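PDB 3IBT: 1H-3-hydroxy-4-oxoquinoline 2,4-dioxygenase, which catalyses the cofactor-independent, ring-cleaving dioxygenation of 3-hydroxy-1H-quinolin-4-one to N-formylanthranilate and carbon monoxide. Local coordinates for residues A[23-28]-A[89-94]; A[96-101]-A[116-121]; A[32-37]-A[52-57]; A[75-80]-A[102-107]. All blocks are in the same frame, centred on the assembly; numbering follows the deposited sequence.

Contact 1 (A[23-28]-A[89-94])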
loop_
_atom_site.group_PDB
_atom_site.type_symbol
_atom_site.label_atom_id
_atom_site.label_comp_id
_atom_site.label_asym_id
_atom_site.label_seq_id
_atom_site.Cartn_x
_atom_site.Cartn_y
_atom_site.Cartn_z
ATOM N N THR A 23 -16.821 1.022 -6.955
ATOM C CA THR A 23 -15.755 0.037 -6.794
ATOM C C THR A 23 -14.486 0.670 -6.226
ATOM O O THR A 23 -14.069 1.765 -6.654
ATOM C CB THR A 23 -15.495 -0.741 -8.090
ATOM O OG1 THR A 23 -16.737 -1.296 -8.555
ATOM C CG2 THR A 23 -14.495 -1.876 -7.848
ATOM N N LEU A 24 -13.910 -0.037 -5.247
ATOM C CA LEU A 24 -12.836 0.460 -4.412
ATOM C C LEU A 24 -11.860 -0.667 -4.209
ATOM O O LEU A 24 -12.236 -1.717 -3.695
ATOM C CB LEU A 24 -13.393 0.849 -3.052
ATOM C CG LEU A 24 -12.712 1.988 -2.293
ATOM C CD1 LEU A 24 -13.358 2.156 -0.920
ATOM C CD2 LEU A 24 -11.256 1.733 -2.130
ATOM N N PHE A 25 -10.612 -0.465 -4.609
ATOM C CA PHE A 25 -9.596 -1.496 -4.449
ATOM C C PHE A 25 -8.804 -1.278 -3.173
ATOM O O PHE A 25 -8.332 -0.136 -2.898
ATOM C CB PHE A 25 -8.618 -1.470 -5.622
ATOM C CG PHE A 25 -9.082 -2.219 -6.823
ATOM C CD1 PHE A 25 -9.741 -1.559 -7.845
ATOM C CD2 PHE A 25 -8.829 -3.585 -6.943
ATOM C CE1 PHE A 25 -10.178 -2.261 -9.005
ATOM C CE2 PHE A 25 -9.263 -4.324 -8.091
ATOM C CZ PHE A 25 -9.936 -3.662 -9.129
ATOM N N LEU A 26 -8.637 -2.352 -2.397
ATOM C CA LEU A 26 -7.755 -2.280 -1.240
ATOM C C LEU A 26 -6.442 -3.015 -1.491
ATOM O O LEU A 26 -6.424 -4.246 -1.437
ATOM C CB LEU A 26 -8.470 -2.786 0.017
ATOM C CG LEU A 26 -9.549 -1.922 0.683
ATOM C CD1 LEU A 26 -9.670 -2.315 2.152
ATOM C CD2 LEU A 26 -9.273 -0.421 0.584
ATOM N N LEU A 27 -5.357 -2.262 -1.741
ATOM C CA LEU A 27 -4.036 -2.806 -2.187
ATOM C C LEU A 27 -2.951 -2.747 -1.129
ATOM O O LEU A 27 -2.602 -1.660 -0.656
ATOM C CB LEU A 27 -3.500 -2.026 -3.392
ATOM C CG LEU A 27 -4.395 -1.799 -4.608
ATOM C CD1 LEU A 27 -3.839 -0.668 -5.533
ATOM C CD2 LEU A 27 -4.597 -3.116 -5.337
ATOM N N SER A 28 -2.365 -3.889 -0.801
ATOM C CA SER A 28 -1.360 -3.937 0.280
ATOM C C SER A 28 0.120 -3.463 -0.042
ATOM O O SER A 28 0.437 -3.016 -1.146
ATOM C CB SER A 28 -1.323 -5.353 0.838
ATOM O OG SER A 28 -0.341 -6.071 0.138
ATOM N N PHE A 89 -13.718 3.369 -10.812
ATOM C CA PHE A 89 -13.114 2.796 -9.592
ATOM C C PHE A 89 -12.058 3.680 -8.929
ATOM O O PHE A 89 -11.496 4.585 -9.541
ATOM C CB PHE A 89 -12.507 1.408 -9.861
ATOM C CG PHE A 89 -11.172 1.456 -10.530
ATOM C CD1 PHE A 89 -9.999 1.350 -9.781
ATOM C CD2 PHE A 89 -11.076 1.629 -11.904
ATOM C CE1 PHE A 89 -8.753 1.403 -10.399
ATOM C CE2 PHE A 89 -9.844 1.677 -12.522
ATOM C CZ PHE A 89 -8.676 1.569 -11.770
ATOM N N GLN A 90 -11.785 3.381 -7.667
ATOM C CA GLN A 90 -10.813 4.092 -6.875
ATOM C C GLN A 90 -9.898 3.053 -6.296
ATOM O O GLN A 90 -10.191 1.849 -6.419
ATOM C CB GLN A 90 -11.532 4.842 -5.797
ATOM C CG GLN A 90 -12.091 6.102 -6.339
ATOM C CD GLN A 90 -13.527 6.297 -5.970
ATOM O OE1 GLN A 90 -14.340 5.361 -6.057
ATOM N NE2 GLN A 90 -13.871 7.518 -5.561
HETATM N N MSE A 91 -8.772 3.492 -5.714
HETATM C CA MSE A 91 -7.876 2.573 -5.020
HETATM C C MSE A 91 -7.298 3.151 -3.758
HETATM O O MSE A 91 -7.130 4.348 -3.639
HETATM C CB MSE A 91 -6.779 2.097 -5.949
HETATM C CG MSE A 91 -6.435 3.092 -7.020
HETATM SE SE MSE A 91 -5.094 2.289 -8.235
HETATM C CE MSE A 91 -6.206 0.839 -8.988
ATOM N N VAL A 92 -7.010 2.288 -2.804
ATOM C CA VAL A 92 -6.434 2.699 -1.561
ATOM C C VAL A 92 -5.290 1.772 -1.358
ATOM O O VAL A 92 -5.467 0.566 -1.338
ATOM C CB VAL A 92 -7.435 2.514 -0.401
ATOM C CG1 VAL A 92 -6.729 2.357 0.948
ATOM C CG2 VAL A 92 -8.476 3.648 -0.361
ATOM N N SER A 93 -4.101 2.328 -1.205
ATOM C CA SER A 93 -2.908 1.485 -1.096
ATOM C C SER A 93 -2.133 1.701 0.190
ATOM O O SER A 93 -2.231 2.749 0.843
ATOM C CB SER A 93 -1.989 1.643 -2.328
ATOM O OG SER A 93 -1.565 2.987 -2.502
ATOM N N THR A 94 -1.376 0.682 0.559
ATOM C CA THR A 94 -0.582 0.708 1.771
ATOM C C THR A 94 0.911 0.809 1.488
ATOM O O THR A 94 1.439 0.147 0.568
ATOM C CB THR A 94 -0.868 -0.546 2.586
ATOM O OG1 THR A 94 -1.842 -0.212 3.573
ATOM C CG2 THR A 94 0.429 -1.134 3.286
#
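Phe25 meets Phe89 and Met91 on the same face of the sheet. Its CB lies 4.0 Å from Met91 CB. Phe25 CG stands anti to the carbonyl carbon (chi1 -84°). Phe25 CD1 is 3.5 Å from Phe89 CD1. Gln90 O lies at the edge of the Phe25 ring, in its plane, near CD1. Further out, Phe25 CE1 is 3.7 Å from Phe89 CD1. The planes are 81° apart, but the rings approach each other obliquely. The strands 23-27 and 89-94 are parallel neighbours in the central sheet of the alpha/beta-hydrolase fold. Their backbone hydrogen bonds include Phe25 N to Gln90 O, Leu27 N to Val92 O, and Val92 N to Phe25 O at 2.8 Å. Leu27 shares the face of Phe25 and sets CD1 against Met91 CB. On the other face, Leu26 and Val92 lie side by side, with Leu26 CD2 3.6 Å from Val92 CB. Leu24 CD2 touches Val92 CG2 there. Leu77 of helix 70-83 covers Phe25, Leu27 and Met91.

Contact 2 (A[96-101]-A[116-121]). Unlike the reference sequence in segment 116-121: Ile118 (reference Val).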
loop_
_atom_site.group_PDB
_atom_site.type_symbol
_atom_site.label_atom_id
_atom_site.label_comp_id
_atom_site.label_asym_id
_atom_site.label_seq_id
_atom_site.Cartn_x
_atom_site.Cartn_y
_atom_site.Cartn_z
ATOM N N HIS A 96 4.410 0.668 0.466
ATOM C CA HIS A 96 5.083 0.746 -0.834
ATOM C C HIS A 96 4.215 0.242 -1.980
ATOM O O HIS A 96 4.615 0.310 -3.156
ATOM C CB HIS A 96 6.503 0.193 -0.783
ATOM C CG HIS A 96 7.294 0.794 0.325
ATOM N ND1 HIS A 96 7.763 2.097 0.281
ATOM C CD2 HIS A 96 7.624 0.320 1.551
ATOM C CE1 HIS A 96 8.391 2.381 1.411
ATOM N NE2 HIS A 96 8.328 1.321 2.199
ATOM N N GLY A 97 3.007 -0.206 -1.624
ATOM C CA GLY A 97 1.938 -0.429 -2.597
ATOM C C GLY A 97 1.592 0.882 -3.296
ATOM O O GLY A 97 1.107 0.883 -4.413
ATOM N N CYS A 98 1.863 2.005 -2.652
ATOM C CA CYS A 98 1.550 3.292 -3.215
ATOM C C CYS A 98 2.272 3.638 -4.515
ATOM O O CYS A 98 1.637 4.173 -5.449
ATOM C CB CYS A 98 1.831 4.343 -2.168
ATOM S SG CYS A 98 0.942 3.943 -0.603
ATOM N N TRP A 99 3.582 3.364 -4.578
ATOM C CA TRP A 99 4.310 3.404 -5.844
ATOM C C TRP A 99 3.454 2.780 -6.982
ATOM O O TRP A 99 3.359 3.367 -8.064
ATOM C CB TRP A 99 5.652 2.641 -5.773
ATOM C CG TRP A 99 6.598 3.116 -4.778
ATOM C CD1 TRP A 99 6.884 2.537 -3.568
ATOM C CD2 TRP A 99 7.413 4.290 -4.878
ATOM N NE1 TRP A 99 7.811 3.302 -2.899
ATOM C CE2 TRP A 99 8.146 4.389 -3.670
ATOM C CE3 TRP A 99 7.557 5.299 -5.850
ATOM C CZ2 TRP A 99 9.034 5.438 -3.415
ATOM C CZ3 TRP A 99 8.452 6.360 -5.591
ATOM C CH2 TRP A 99 9.177 6.415 -4.383
ATOM N N VAL A 100 2.850 1.606 -6.751
ATOM C CA VAL A 100 1.926 0.995 -7.743
ATOM C C VAL A 100 0.658 1.863 -8.005
ATOM O O VAL A 100 0.307 2.164 -9.138
ATOM C CB VAL A 100 1.511 -0.458 -7.303
ATOM C CG1 VAL A 100 0.567 -1.103 -8.297
ATOM C CG2 VAL A 100 2.755 -1.334 -7.032
ATOM N N ASN A 101 -0.009 2.257 -6.927
ATOM C CA ASN A 101 -1.131 3.181 -6.968
ATOM C C ASN A 101 -0.873 4.406 -7.876
ATOM O O ASN A 101 -1.619 4.648 -8.846
ATOM C CB ASN A 101 -1.433 3.624 -5.536
ATOM C CG ASN A 101 -2.729 4.389 -5.413
ATOM O OD1 ASN A 101 -3.259 4.923 -6.402
ATOM N ND2 ASN A 101 -3.252 4.465 -4.185
ATOM N N THR A 116 -7.276 9.383 -5.188
ATOM C CA THR A 116 -6.634 8.146 -4.759
ATOM C C THR A 116 -6.195 8.265 -3.290
ATOM O O THR A 116 -6.076 9.377 -2.766
ATOM C CB THR A 116 -5.476 7.836 -5.716
ATOM O OG1 THR A 116 -4.983 6.514 -5.491
ATOM C CG2 THR A 116 -4.360 8.858 -5.556
ATOM N N ILE A 117 -5.998 7.152 -2.595
ATOM C CA ILE A 117 -5.583 7.245 -1.205
ATOM C C ILE A 117 -4.418 6.357 -1.008
ATOM O O ILE A 117 -4.325 5.278 -1.554
ATOM C CB ILE A 117 -6.664 6.739 -0.268
ATOM C CG1 ILE A 117 -7.912 7.618 -0.390
ATOM C CG2 ILE A 117 -6.119 6.617 1.183
ATOM C CD1 ILE A 117 -8.971 7.275 0.495
ATOM N N ILE A 118 -3.534 6.821 -0.175
ATOM C CA ILE A 118 -2.346 6.089 0.198
ATOM C C ILE A 118 -2.260 6.090 1.714
ATOM O O ILE A 118 -2.718 7.025 2.363
ATOM C CB ILE A 118 -1.129 6.760 -0.393
ATOM C CG1 ILE A 118 -1.231 8.283 -0.188
ATOM C CG2 ILE A 118 -1.027 6.429 -1.879
ATOM C CD1 ILE A 118 -0.203 9.041 -0.917
ATOM N N ILE A 119 -1.700 5.040 2.278
ATOM C CA ILE A 119 -1.704 4.885 3.712
ATOM C C ILE A 119 -0.278 4.593 4.170
ATOM O O ILE A 119 0.341 3.634 3.723
ATOM C CB ILE A 119 -2.651 3.759 4.146
ATOM C CG1 ILE A 119 -4.075 4.088 3.708
ATOM C CG2 ILE A 119 -2.588 3.546 5.636
ATOM C CD1 ILE A 119 -5.079 3.050 4.051
ATOM N N ASP A 120 0.258 5.427 5.044
ATOM C CA ASP A 120 1.502 5.104 5.686
ATOM C C ASP A 120 2.613 4.779 4.724
ATOM O O ASP A 120 3.304 3.768 4.873
ATOM C CB ASP A 120 1.362 4.013 6.744
ATOM C CG ASP A 120 2.049 4.429 8.044
ATOM O OD1 ASP A 120 1.318 4.694 9.022
ATOM O OD2 ASP A 120 3.312 4.586 8.077
ATOM N N TRP A 121 2.764 5.676 3.752
ATOM C CA TRP A 121 3.844 5.720 2.789
ATOM C C TRP A 121 4.840 6.762 3.280
ATOM O O TRP A 121 4.463 7.940 3.472
ATOM C CB TRP A 121 3.258 6.299 1.536
ATOM C CG TRP A 121 4.028 6.039 0.324
ATOM C CD1 TRP A 121 5.029 5.148 0.165
ATOM C CD2 TRP A 121 3.809 6.636 -0.944
ATOM N NE1 TRP A 121 5.462 5.168 -1.112
ATOM C CE2 TRP A 121 4.718 6.060 -1.827
ATOM C CE3 TRP A 121 2.925 7.617 -1.416
ATOM C CZ2 TRP A 121 4.783 6.411 -3.181
ATOM C CZ3 TRP A 121 2.971 7.969 -2.778
ATOM C CH2 TRP A 121 3.898 7.356 -3.643
#
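Thr116 OG1 donates a hydrogen bond to Asn101 OD1 at 2.5 Å, a doubtfully short length. The hydroxyl sits in the carbonyl plane, on a lone pair of OD1. Asn101 CG is anti to its backbone N (chi1 -170°), on a side chain that leaves the helix toward the strand. Asn101 ND2 is hydrogen-bonded to Ser93 OG, so the amide also reaches strand 89-94. Strand 89-94, helix 97-107 and strand 115-119 form a beta-alpha-beta unit. The helix segment 97-101 runs nearly antiparallel to strand segment 116-119, at 167°. One turn before Asn101, Cys98 faces both Ile118 and Trp121. Its CB lies over the face of the Trp121 six-membered ring, 3.4 Å from the centroid, as a CH-pi contact. Its SG lies over the five-membered ring of the same indole, 4.1 Å from that centroid, and also packs on Ile118 CG2. Trp121 in turn points an edge at the face of Trp99, with the planes at 89°. The His96 ring meets Trp121 obliquely and completes an aromatic cluster.

Contact 3 (A[32-37]-A[52-57])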
loop_
_atom_site.group_PDB
_atom_site.type_symbol
_atom_site.label_atom_id
_atom_site.label_comp_id
_atom_site.label_asym_id
_atom_site.label_seq_id
_atom_site.Cartn_x
_atom_site.Cartn_y
_atom_site.Cartn_z
ATOM N N GLN A 32 2.672 -8.544 2.123
ATOM C CA GLN A 32 1.397 -8.435 2.830
ATOM C C GLN A 32 0.245 -9.052 2.041
ATOM O O GLN A 32 0.354 -9.410 0.840
ATOM C CB GLN A 32 1.024 -6.999 3.131
ATOM C CG GLN A 32 1.493 -6.506 4.423
ATOM C CD GLN A 32 1.659 -4.997 4.363
ATOM O OE1 GLN A 32 1.774 -4.437 3.270
ATOM N NE2 GLN A 32 1.641 -4.320 5.529
ATOM N N ASP A 33 -0.884 -9.109 2.738
ATOM C CA ASP A 33 -2.014 -9.757 2.195
ATOM C C ASP A 33 -3.314 -8.964 2.177
ATOM O O ASP A 33 -3.356 -7.841 2.670
ATOM C CB ASP A 33 -2.227 -11.043 2.923
ATOM C CG ASP A 33 -2.800 -12.015 2.030
ATOM O OD1 ASP A 33 -2.771 -11.641 0.830
ATOM O OD2 ASP A 33 -3.273 -13.099 2.459
ATOM N N HIS A 34 -4.368 -9.557 1.608
ATOM C CA HIS A 34 -5.701 -9.012 1.745
ATOM C C HIS A 34 -6.095 -9.033 3.240
ATOM O O HIS A 34 -6.948 -8.249 3.693
ATOM C CB HIS A 34 -6.686 -9.803 0.880
ATOM C CG HIS A 34 -6.981 -11.177 1.397
ATOM N ND1 HIS A 34 -5.994 -12.084 1.713
ATOM C CD2 HIS A 34 -8.153 -11.801 1.655
ATOM C CE1 HIS A 34 -6.539 -13.209 2.142
ATOM N NE2 HIS A 34 -7.851 -13.062 2.119
ATOM N N ARG A 35 -5.443 -9.902 4.014
ATOM C CA ARG A 35 -5.640 -9.941 5.470
ATOM C C ARG A 35 -5.164 -8.633 6.162
ATOM O O ARG A 35 -5.480 -8.343 7.304
ATOM C CB ARG A 35 -4.971 -11.196 6.058
ATOM C CG ARG A 35 -5.508 -12.491 5.458
ATOM C CD ARG A 35 -4.677 -13.756 5.805
ATOM N NE ARG A 35 -3.316 -13.722 5.243
ATOM C CZ ARG A 35 -2.279 -14.460 5.660
ATOM N NH1 ARG A 35 -2.425 -15.296 6.676
ATOM N NH2 ARG A 35 -1.084 -14.346 5.078
ATOM N N LEU A 36 -4.387 -7.822 5.476
ATOM C CA LEU A 36 -4.095 -6.520 6.049
ATOM C C LEU A 36 -5.421 -5.769 6.215
ATOM O O LEU A 36 -5.564 -4.926 7.095
ATOM C CB LEU A 36 -3.119 -5.729 5.180
ATOM C CG LEU A 36 -2.655 -4.353 5.723
ATOM C CD1 LEU A 36 -1.941 -4.470 7.083
ATOM C CD2 LEU A 36 -1.758 -3.611 4.749
ATOM N N PHE A 37 -6.398 -6.085 5.380
ATOM C CA PHE A 37 -7.594 -5.291 5.343
ATOM C C PHE A 37 -8.721 -5.923 6.122
ATOM O O PHE A 37 -9.858 -5.521 5.982
ATOM C CB PHE A 37 -8.028 -5.000 3.897
ATOM C CG PHE A 37 -7.009 -4.214 3.106
ATOM C CD1 PHE A 37 -6.247 -4.841 2.105
ATOM C CD2 PHE A 37 -6.785 -2.864 3.371
ATOM C CE1 PHE A 37 -5.289 -4.143 1.363
ATOM C CE2 PHE A 37 -5.805 -2.146 2.651
ATOM C CZ PHE A 37 -5.063 -2.790 1.638
ATOM N N CYS A 52 -10.051 -6.788 -2.387
ATOM C CA CYS A 52 -8.710 -6.823 -1.837
ATOM C C CYS A 52 -7.882 -7.865 -2.598
ATOM O O CYS A 52 -8.009 -9.063 -2.324
ATOM C CB CYS A 52 -8.732 -7.143 -0.347
ATOM S SG CYS A 52 -9.629 -5.946 0.646
ATOM N N PRO A 53 -7.056 -7.436 -3.586
ATOM C CA PRO A 53 -6.132 -8.373 -4.281
ATOM C C PRO A 53 -4.821 -8.797 -3.569
ATOM O O PRO A 53 -4.402 -8.201 -2.591
ATOM C CB PRO A 53 -5.823 -7.671 -5.613
ATOM C CG PRO A 53 -6.364 -6.275 -5.502
ATOM C CD PRO A 53 -7.001 -6.074 -4.152
ATOM N N ASP A 54 -4.220 -9.874 -4.065
ATOM C CA ASP A 54 -2.950 -10.384 -3.536
ATOM C C ASP A 54 -1.907 -10.339 -4.637
ATOM O O ASP A 54 -1.945 -11.129 -5.598
ATOM C CB ASP A 54 -3.072 -11.826 -3.019
ATOM C CG ASP A 54 -4.325 -12.054 -2.202
ATOM O OD1 ASP A 54 -4.859 -11.034 -1.666
ATOM O OD2 ASP A 54 -4.760 -13.240 -2.089
ATOM N N TRP A 55 -0.976 -9.415 -4.467
ATOM C CA TRP A 55 0.123 -9.216 -5.382
ATOM C C TRP A 55 0.756 -10.524 -5.894
ATOM O O TRP A 55 0.777 -11.532 -5.174
ATOM C CB TRP A 55 1.158 -8.394 -4.636
ATOM C CG TRP A 55 0.761 -6.983 -4.406
ATOM C CD1 TRP A 55 0.917 -6.250 -3.251
ATOM C CD2 TRP A 55 0.192 -6.099 -5.368
ATOM N NE1 TRP A 55 0.463 -4.958 -3.443
ATOM C CE2 TRP A 55 0.018 -4.843 -4.736
ATOM C CE3 TRP A 55 -0.188 -6.244 -6.708
ATOM C CZ2 TRP A 55 -0.535 -3.751 -5.394
ATOM C CZ3 TRP A 55 -0.738 -5.154 -7.360
ATOM C CH2 TRP A 55 -0.907 -3.923 -6.703
ATOM N N ARG A 56 1.264 -10.500 -7.129
ATOM C CA ARG A 56 2.157 -11.564 -7.597
ATOM C C ARG A 56 2.924 -12.236 -6.455
ATOM O O ARG A 56 3.578 -11.561 -5.673
ATOM C CB ARG A 56 3.189 -11.005 -8.580
ATOM C CG ARG A 56 2.935 -11.368 -10.007
ATOM C CD ARG A 56 4.086 -10.896 -10.954
ATOM N NE ARG A 56 3.412 -10.457 -12.232
ATOM C CZ ARG A 56 3.105 -11.339 -13.283
ATOM N NH1 ARG A 56 3.437 -12.744 -13.242
ATOM N NH2 ARG A 56 2.460 -10.792 -14.380
ATOM N N GLY A 57 2.854 -13.553 -6.345
ATOM C CA GLY A 57 3.690 -14.259 -5.377
ATOM C C GLY A 57 3.168 -14.211 -3.963
ATOM O O GLY A 57 3.702 -14.883 -3.064
#
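Asp33 and Asp54 bring two carboxylates together, and His34 packs beside them. Asp33 OD1 is 3.3 Å from Asp54 OD1. Both atoms are acceptors, and the carboxylate planes are 62° apart. Such like charges would tend to repel unless their surroundings compensate. Arg35 NE forms a salt bridge with Asp33 OD2 at 2.9 Å, using the anti lone pair of that oxygen. This bridge probably offsets part of the charge. Arg35 NH1 also forms a salt bridge with Glu169, so its charge is shared. Asp54 OD2 is hydrogen-bonded to Thr12 OG1.

The remaining contacts are packing and one oblique sulfur-aromatic contact, Cys52 with Phe37. His34 CB is 3.4 Å from Asp54 OD1 and 3.6 Å from Cys52 CB. His34 CG sits between its backbone N and carbonyl carbon (chi1 72°), which places CG of His34 3.7 Å from Asp54 OD1. At the other end of the short 3-10 turn 34-36, Cys52 SG touches Phe37 CB at 3.7 Å. The sulfur lies obliquely to the Phe37 ring, 4.7 Å from its centroid. Cys52 and Phe37 both also pack on Leu26 of strand 23-27.

The contact thus joins the loop after strand 23-27 to the end of strand 49-53. In the alpha/beta-hydrolase fold that loop borders the active site. Here it includes Gln32, which by similarity binds the substrate together with Trp30 and Cys31.

Contact 4 (A[75-80]-A[102-107])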
loop_
_atom_site.group_PDB
_atom_site.type_symbol
_atom_site.label_atom_id
_atom_site.label_comp_id
_atom_site.label_asym_id
_atom_site.label_seq_id
_atom_site.Cartn_x
_atom_site.Cartn_y
_atom_site.Cartn_z
ATOM N N GLN A 75 1.017 -3.397 -13.957
ATOM C CA GLN A 75 0.516 -4.035 -15.135
ATOM C C GLN A 75 -0.524 -5.113 -14.784
ATOM O O GLN A 75 -1.582 -5.200 -15.415
ATOM C CB GLN A 75 1.688 -4.609 -15.922
ATOM C CG GLN A 75 2.493 -3.536 -16.616
ATOM C CD GLN A 75 1.690 -2.904 -17.729
ATOM O OE1 GLN A 75 1.476 -3.582 -18.829
ATOM N NE2 GLN A 75 1.198 -1.610 -17.449
ATOM N N ASP A 76 -0.193 -5.920 -13.774
ATOM C CA ASP A 76 -1.133 -6.819 -13.111
ATOM C C ASP A 76 -2.512 -6.162 -12.919
ATOM O O ASP A 76 -3.519 -6.586 -13.513
ATOM C CB ASP A 76 -0.562 -7.247 -11.741
ATOM C CG ASP A 76 0.694 -8.098 -11.865
ATOM O OD1 ASP A 76 0.979 -8.488 -13.234
ATOM O OD2 ASP A 76 1.304 -8.448 -10.668
ATOM N N LEU A 77 -2.537 -5.124 -12.098
ATOM C CA LEU A 77 -3.769 -4.468 -11.764
ATOM C C LEU A 77 -4.499 -3.891 -12.985
ATOM O O LEU A 77 -5.731 -3.807 -12.974
ATOM C CB LEU A 77 -3.498 -3.363 -10.738
ATOM C CG LEU A 77 -4.505 -3.105 -9.618
ATOM C CD1 LEU A 77 -4.164 -1.757 -9.084
ATOM C CD2 LEU A 77 -5.969 -3.119 -10.042
ATOM N N LEU A 78 -3.758 -3.463 -14.007
ATOM C CA LEU A 78 -4.380 -2.910 -15.214
ATOM C C LEU A 78 -5.074 -4.005 -16.071
ATOM O O LEU A 78 -6.127 -3.797 -16.708
ATOM C CB LEU A 78 -3.343 -2.157 -16.036
ATOM C CG LEU A 78 -2.841 -0.815 -15.508
ATOM C CD1 LEU A 78 -1.731 -0.351 -16.420
ATOM C CD2 LEU A 78 -3.917 0.231 -15.466
ATOM N N ALA A 79 -4.470 -5.185 -16.050
ATOM C CA ALA A 79 -5.034 -6.356 -16.655
ATOM C C ALA A 79 -6.181 -6.900 -15.760
ATOM O O ALA A 79 -6.897 -7.854 -16.154
ATOM C CB ALA A 79 -3.940 -7.377 -16.843
ATOM N N PHE A 80 -6.354 -6.298 -14.570
ATOM C CA PHE A 80 -7.429 -6.680 -13.640
ATOM C C PHE A 80 -8.710 -5.951 -13.992
ATOM O O PHE A 80 -9.636 -6.566 -14.525
ATOM C CB PHE A 80 -7.039 -6.405 -12.189
ATOM C CG PHE A 80 -7.287 -7.561 -11.292
ATOM C CD1 PHE A 80 -6.538 -8.737 -11.445
ATOM C CD2 PHE A 80 -8.287 -7.504 -10.320
ATOM C CE1 PHE A 80 -6.756 -9.832 -10.634
ATOM C CE2 PHE A 80 -8.515 -8.592 -9.492
ATOM C CZ PHE A 80 -7.744 -9.767 -9.653
ATOM N N ILE A 102 0.193 5.155 -7.583
ATOM C CA ILE A 102 0.489 6.340 -8.358
ATOM C C ILE A 102 0.834 6.029 -9.808
ATOM O O ILE A 102 0.526 6.808 -10.714
ATOM C CB ILE A 102 1.560 7.188 -7.675
ATOM C CG1 ILE A 102 1.016 7.614 -6.329
ATOM C CG2 ILE A 102 1.862 8.457 -8.450
ATOM C CD1 ILE A 102 -0.275 8.364 -6.420
ATOM N N ASP A 103 1.450 4.879 -10.038
ATOM C CA ASP A 103 1.755 4.471 -11.408
ATOM C C ASP A 103 0.460 4.369 -12.221
ATOM O O ASP A 103 0.396 4.762 -13.395
ATOM C CB ASP A 103 2.497 3.133 -11.441
ATOM C CG ASP A 103 3.365 2.977 -12.700
ATOM O OD1 ASP A 103 4.071 3.951 -13.057
ATOM O OD2 ASP A 103 3.366 1.897 -13.340
ATOM N N VAL A 104 -0.584 3.863 -11.576
ATOM C CA VAL A 104 -1.818 3.611 -12.284
ATOM C C VAL A 104 -2.512 4.938 -12.499
ATOM O O VAL A 104 -3.027 5.185 -13.579
ATOM C CB VAL A 104 -2.675 2.589 -11.562
ATOM C CG1 VAL A 104 -4.058 2.568 -12.129
ATOM C CG2 VAL A 104 -2.031 1.231 -11.666
ATOM N N CYS A 105 -2.469 5.811 -11.500
ATOM C CA CYS A 105 -3.013 7.152 -11.677
ATOM C C CYS A 105 -2.338 7.842 -12.835
ATOM O O CYS A 105 -2.936 8.698 -13.481
ATOM C CB CYS A 105 -2.836 7.991 -10.429
ATOM S SG CYS A 105 -4.028 7.641 -9.118
ATOM N N GLU A 106 -1.087 7.459 -13.090
ATOM C CA GLU A 106 -0.308 8.049 -14.176
ATOM C C GLU A 106 -0.542 7.328 -15.498
ATOM O O GLU A 106 -0.493 7.966 -16.553
ATOM C CB GLU A 106 1.192 8.067 -13.853
ATOM C CG GLU A 106 2.039 9.033 -14.735
ATOM C CD GLU A 106 3.554 8.734 -14.721
ATOM O OE1 GLU A 106 4.022 8.055 -13.781
ATOM O OE2 GLU A 106 4.291 9.185 -15.641
ATOM N N GLN A 107 -0.784 6.011 -15.444
ATOM C CA GLN A 107 -0.960 5.206 -16.664
ATOM C C GLN A 107 -2.317 5.468 -17.280
ATOM O O GLN A 107 -2.400 5.825 -18.443
ATOM C CB GLN A 107 -0.715 3.708 -16.424
ATOM C CG GLN A 107 0.792 3.282 -16.459
ATOM C CD GLN A 107 1.010 1.770 -16.717
ATOM O OE1 GLN A 107 1.717 1.090 -15.959
ATOM N NE2 GLN A 107 0.393 1.250 -17.784
#
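Leu78 and Val104 make the apolar part of this helix pair. Leu78 CD2 is 4.1 Å from Val104 CG1, and the two side chains slide past each other in opposite directions. Deeper in, Leu77 CD1 approaches Val104 CG2 at 4.5 Å. Leu77 also packs on Phe25 and Leu27 of the sheet beneath. Leu78 CD1 packs on the Gln107 amide, but its closest approach, to NE2, is too short to rely on.

The polar part lies toward the surface. Gln75 NE2 gives a weak hydrogen bond to Gln107 OE1 at 3.1 Å, with an angle of 132° at the hydrogen. The two NE2 atoms, both donors, are about as close, so the amide placement is uncertain. The amide planes are 14° apart, though the side chains cross at about a right angle.

The short helix segments are 10.4 Å apart at closest approach and cross at -56°. Helices 70-83 and 97-107 sit side by side on one face of the central sheet, in a helical layer of the alpha/beta-hydrolase fold.

Contact 1 lies in the middle of the sheet, and the other three touch it. Contact 2 adds the next strand, the two centres about 9 Å apart, and Ser93 N to Ile117 O (3.0 Å) ties them. Contact 3 attaches on the other side through Ser28 O and Trp55 NE1 (3.0 Å). Contact 4 lies over contact 1 through Leu77, and Arg56 NH2 to Asp76 OD1 (3.0 Å) is a salt bridge between contacts 3 and 4. The likely active site lies at the C-terminal ends of the strands. Thr94 in contact 1 and Gln32 in contact 3 probably bind substrate, while Asp120 in contact 2 probably supports His244. The nearest side-chain atoms of Thr94 and His244 are about 6 Å apart.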